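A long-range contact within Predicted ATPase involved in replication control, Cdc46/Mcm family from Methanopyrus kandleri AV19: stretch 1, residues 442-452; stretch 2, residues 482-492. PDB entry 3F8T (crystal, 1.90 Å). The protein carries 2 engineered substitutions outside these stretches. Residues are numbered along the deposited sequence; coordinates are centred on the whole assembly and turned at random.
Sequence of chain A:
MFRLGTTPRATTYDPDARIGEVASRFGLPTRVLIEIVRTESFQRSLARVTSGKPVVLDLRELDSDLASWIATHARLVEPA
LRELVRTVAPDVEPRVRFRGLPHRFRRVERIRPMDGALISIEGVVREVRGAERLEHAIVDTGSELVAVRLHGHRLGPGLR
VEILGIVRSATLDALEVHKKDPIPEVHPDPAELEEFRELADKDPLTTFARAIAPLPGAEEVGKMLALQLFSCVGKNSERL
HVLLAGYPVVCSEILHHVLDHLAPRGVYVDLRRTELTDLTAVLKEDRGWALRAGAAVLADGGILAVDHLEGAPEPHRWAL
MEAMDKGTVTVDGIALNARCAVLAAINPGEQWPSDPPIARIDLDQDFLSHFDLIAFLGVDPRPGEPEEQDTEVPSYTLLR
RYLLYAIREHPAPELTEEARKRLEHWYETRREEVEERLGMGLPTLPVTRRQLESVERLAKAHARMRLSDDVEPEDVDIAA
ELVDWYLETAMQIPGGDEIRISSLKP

Stretch 1 442-452: LPTLPVTRRQL
Stretch 2, residues 482-492: LVDWYLETAMQ

An extended segment lies along a helix and runs against it: Thr 444 sits beside Met 491 (CA to CA 6.6 Å), Leu 445 beside Leu 487 (6.4 Å) and Gln 451 beside Val 483 (7.2 Å). From Pro 443 to Val 447 the backbone stays extended, phi/psi running from -61/128 through -147/146 at Thr 444 to -110/107; a helix then starts at Arg 449. Residues 482-489 are helical.

The extended segment alternates its side chains. Leu 445 points toward the helix, while Thr 444 and Pro 446 point away. In the m,t rotamer (-73°, 172°), Leu 445 brings CD1 to 3.5 Å from Ala 490 CB and 4.1 Å from Leu 487 CD2, and its CG lies 4.0 Å from Met 491 CG. Ala 490, whose CB points toward the segment, offers only a methyl group to this contact. Leu 487, also m,t (-67°, 176°), starts sideways, but its end comes nearer: CD1 reaches 3.6 Å from Val 447 CG2, with Val 447 in t (168°). Met 491 folds as m,m (-63°, -61°) with chi3 at -91°, between wells, which places CE 3.7 Å from Pro 443 CB.

Gln 451 is packed by its aliphatic part and anchored by its amide. With chi1 -79°, chi2 65° and chi3 53°, its CG lies 4.1 Å from Val 483 CG1 (Val 483 is t, 173°) and 4.2 Å from Leu 487 CD1, while OE1 accepts from both Thr 448 N and Thr 448 OG1, each at 2.9 Å. Thr 448, chi1 75° (p), also caps the new helix, its OG1 accepting from Arg 450 N at 3.2 Å.

No direct hydrogen bond crosses the apolar contact. One water bridges the backbones instead: the water O accepts from Leu 445 N at 3.0 Å and donates to Leu 487 O at 2.8 Å. The contact buries 434 Å² in total.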

# COMPACT_ATOMS: atom_id res chain seq x y z
N LEU A 442 -40.28 -12.04 -13.46
CA LEU A 442 -39.21 -11.32 -14.14
C LEU A 442 -37.87 -11.66 -13.49
O LEU A 442 -37.68 -11.39 -12.31
CB LEU A 442 -39.45 -9.81 -14.07
CG LEU A 442 -40.76 -9.25 -14.62
CD1 LEU A 442 -40.79 -7.75 -14.43
CD2 LEU A 442 -40.91 -9.61 -16.09
N PRO A 443 -36.94 -12.28 -14.26
CA PRO A 443 -35.64 -12.64 -13.68
C PRO A 443 -34.90 -11.40 -13.20
O PRO A 443 -34.76 -10.41 -13.93
CB PRO A 443 -34.90 -13.31 -14.84
CG PRO A 443 -35.97 -13.74 -15.78
CD PRO A 443 -37.03 -12.69 -15.67
N THR A 444 -34.46 -11.45 -11.94
CA THR A 444 -33.78 -10.32 -11.32
C THR A 444 -32.74 -10.83 -10.33
O THR A 444 -32.93 -11.87 -9.70
CB THR A 444 -34.77 -9.36 -10.59
OG1 THR A 444 -34.99 -9.80 -9.25
CG2 THR A 444 -36.09 -9.28 -11.30
N LEU A 445 -31.64 -10.10 -10.21
CA LEU A 445 -30.63 -10.43 -9.21
C LEU A 445 -31.17 -10.10 -7.82
O LEU A 445 -31.84 -9.08 -7.64
CB LEU A 445 -29.31 -9.68 -9.48
CG LEU A 445 -28.44 -10.15 -10.66
CD1 LEU A 445 -27.28 -9.21 -10.91
CD2 LEU A 445 -27.92 -11.56 -10.46
N PRO A 446 -30.89 -10.97 -6.83
CA PRO A 446 -31.30 -10.64 -5.46
C PRO A 446 -30.55 -9.43 -4.92
O PRO A 446 -29.43 -9.16 -5.37
CB PRO A 446 -30.93 -11.90 -4.66
CG PRO A 446 -29.85 -12.54 -5.45
CD PRO A 446 -30.20 -12.28 -6.89
N VAL A 447 -31.17 -8.72 -3.99
CA VAL A 447 -30.54 -7.66 -3.23
C VAL A 447 -30.37 -8.18 -1.80
O VAL A 447 -31.35 -8.33 -1.05
CB VAL A 447 -31.34 -6.34 -3.32
CG1 VAL A 447 -30.85 -5.30 -2.31
CG2 VAL A 447 -31.26 -5.78 -4.74
N THR A 448 -29.12 -8.49 -1.46
CA THR A 448 -28.77 -9.14 -0.20
C THR A 448 -27.88 -8.25 0.68
O THR A 448 -27.58 -7.11 0.31
CB THR A 448 -28.02 -10.46 -0.46
OG1 THR A 448 -26.68 -10.19 -0.87
CG2 THR A 448 -28.73 -11.31 -1.54
N ARG A 449 -27.44 -8.77 1.82
CA ARG A 449 -26.52 -8.03 2.68
C ARG A 449 -25.27 -7.57 1.93
O ARG A 449 -24.72 -6.53 2.27
CB ARG A 449 -26.12 -8.84 3.93
CG ARG A 449 -25.51 -10.21 3.63
CD ARG A 449 -25.08 -10.93 4.91
NE ARG A 449 -23.95 -10.27 5.56
CZ ARG A 449 -22.98 -10.89 6.21
NH1 ARG A 449 -22.96 -12.22 6.29
NH2 ARG A 449 -22.00 -10.19 6.77
N ARG A 450 -24.84 -8.34 0.92
CA ARG A 450 -23.67 -7.98 0.10
C ARG A 450 -23.88 -6.64 -0.59
O ARG A 450 -22.97 -5.81 -0.63
CB ARG A 450 -23.39 -9.06 -0.97
CG ARG A 450 -22.88 -10.39 -0.40
CD ARG A 450 -22.72 -11.47 -1.48
NE ARG A 450 -23.99 -11.78 -2.14
CZ ARG A 450 -24.36 -11.32 -3.34
NH1 ARG A 450 -23.54 -10.54 -4.05
NH2 ARG A 450 -25.55 -11.66 -3.83
N GLN A 451 -25.09 -6.42 -1.11
CA GLN A 451 -25.43 -5.16 -1.77
C GLN A 451 -25.50 -3.99 -0.80
O GLN A 451 -25.04 -2.89 -1.11
CB GLN A 451 -26.73 -5.29 -2.57
CG GLN A 451 -26.56 -5.99 -3.91
CD GLN A 451 -26.12 -7.45 -3.76
OE1 GLN A 451 -26.76 -8.23 -3.05
NE2 GLN A 451 -25.02 -7.81 -4.42
N LEU A 452 -26.11 -4.23 0.37
CA LEU A 452 -26.10 -3.25 1.46
C LEU A 452 -24.67 -2.84 1.80
O LEU A 452 -24.36 -1.64 1.86
CB LEU A 452 -26.77 -3.83 2.71
CG LEU A 452 -26.82 -2.94 3.95
CD1 LEU A 452 -27.77 -1.78 3.76
CD2 LEU A 452 -27.28 -3.79 5.15
N LEU A 482 -24.98 3.53 -8.43
CA LEU A 482 -24.00 2.62 -9.05
C LEU A 482 -24.32 1.16 -8.83
O LEU A 482 -24.16 0.35 -9.75
CB LEU A 482 -22.59 2.91 -8.55
CG LEU A 482 -22.03 4.29 -8.94
CD1 LEU A 482 -20.71 4.53 -8.20
CD2 LEU A 482 -21.86 4.47 -10.45
N VAL A 483 -24.75 0.79 -7.62
CA VAL A 483 -25.12 -0.60 -7.35
C VAL A 483 -26.35 -0.96 -8.19
O VAL A 483 -26.35 -2.01 -8.86
CB VAL A 483 -25.34 -0.88 -5.82
CG1 VAL A 483 -25.89 -2.31 -5.60
CG2 VAL A 483 -24.04 -0.73 -5.06
N ASP A 484 -27.35 -0.08 -8.20
CA ASP A 484 -28.54 -0.27 -9.05
C ASP A 484 -28.22 -0.44 -10.54
O ASP A 484 -28.78 -1.31 -11.23
CB ASP A 484 -29.52 0.88 -8.87
CG ASP A 484 -30.29 0.78 -7.57
OD1 ASP A 484 -30.41 -0.33 -7.01
OD2 ASP A 484 -30.77 1.83 -7.11
N TRP A 485 -27.29 0.39 -11.03
CA TRP A 485 -26.86 0.32 -12.43
C TRP A 485 -26.26 -1.05 -12.73
O TRP A 485 -26.62 -1.68 -13.73
CB TRP A 485 -25.87 1.45 -12.74
CG TRP A 485 -25.40 1.50 -14.17
CD1 TRP A 485 -25.99 2.18 -15.21
CD2 TRP A 485 -24.25 0.86 -14.71
NE1 TRP A 485 -25.26 1.99 -16.37
CE2 TRP A 485 -24.18 1.19 -16.09
CE3 TRP A 485 -23.26 0.04 -14.17
CZ2 TRP A 485 -23.17 0.72 -16.92
CZ3 TRP A 485 -22.24 -0.43 -15.00
CH2 TRP A 485 -22.21 -0.08 -16.36
N TYR A 486 -25.35 -1.51 -11.87
CA TYR A 486 -24.78 -2.86 -11.93
C TYR A 486 -25.85 -3.96 -11.93
O TYR A 486 -25.85 -4.86 -12.79
CB TYR A 486 -23.82 -3.08 -10.74
CG TYR A 486 -23.61 -4.53 -10.34
CD1 TYR A 486 -23.34 -5.50 -11.30
CD2 TYR A 486 -23.67 -4.93 -9.01
CE1 TYR A 486 -23.15 -6.83 -10.97
CE2 TYR A 486 -23.48 -6.29 -8.65
CZ TYR A 486 -23.21 -7.23 -9.65
OH TYR A 486 -22.99 -8.57 -9.37
N LEU A 487 -26.76 -3.90 -10.97
CA LEU A 487 -27.80 -4.92 -10.84
C LEU A 487 -28.73 -4.97 -12.06
O LEU A 487 -29.12 -6.05 -12.53
CB LEU A 487 -28.62 -4.71 -9.57
CG LEU A 487 -27.90 -4.91 -8.23
CD1 LEU A 487 -28.85 -4.55 -7.10
CD2 LEU A 487 -27.36 -6.34 -8.04
N GLU A 488 -29.05 -3.79 -12.58
CA GLU A 488 -29.96 -3.66 -13.71
C GLU A 488 -29.32 -4.04 -15.03
O GLU A 488 -29.89 -4.83 -15.78
CB GLU A 488 -30.59 -2.26 -13.75
CG GLU A 488 -31.67 -2.10 -12.66
CD GLU A 488 -32.00 -0.65 -12.29
OE1 GLU A 488 -31.81 0.26 -13.13
OE2 GLU A 488 -32.47 -0.42 -11.15
N THR A 489 -28.12 -3.53 -15.28
CA THR A 489 -27.38 -3.84 -16.50
C THR A 489 -26.99 -5.31 -16.61
O THR A 489 -26.92 -5.86 -17.71
CB THR A 489 -26.14 -2.95 -16.68
OG1 THR A 489 -25.21 -3.19 -15.61
CG2 THR A 489 -26.54 -1.49 -16.69
N ALA A 490 -26.75 -5.95 -15.46
CA ALA A 490 -26.41 -7.38 -15.40
C ALA A 490 -27.47 -8.27 -16.06
O ALA A 490 -27.15 -9.34 -16.60
CB ALA A 490 -26.21 -7.81 -13.97
N MET A 491 -28.73 -7.82 -15.99
CA MET A 491 -29.88 -8.60 -16.42
C MET A 491 -30.58 -8.04 -17.66
O MET A 491 -31.54 -8.63 -18.15
CB MET A 491 -30.90 -8.70 -15.28
CG MET A 491 -30.41 -9.43 -14.04
SD MET A 491 -29.94 -11.15 -14.36
CE MET A 491 -31.47 -12.02 -14.07
N GLN A 492 -30.12 -6.91 -18.18
CA GLN A 492 -30.80 -6.27 -19.32
C GLN A 492 -30.50 -6.93 -20.67
O GLN A 492 -29.38 -7.39 -20.93
CB GLN A 492 -30.53 -4.77 -19.36
CG GLN A 492 -29.20 -4.37 -19.95
CD GLN A 492 -29.24 -2.98 -20.54
OE1 GLN A 492 -29.33 -1.98 -19.81
NE2 GLN A 492 -29.18 -2.89 -21.87
O HOH W 1 -31.39 -7.35 -11.46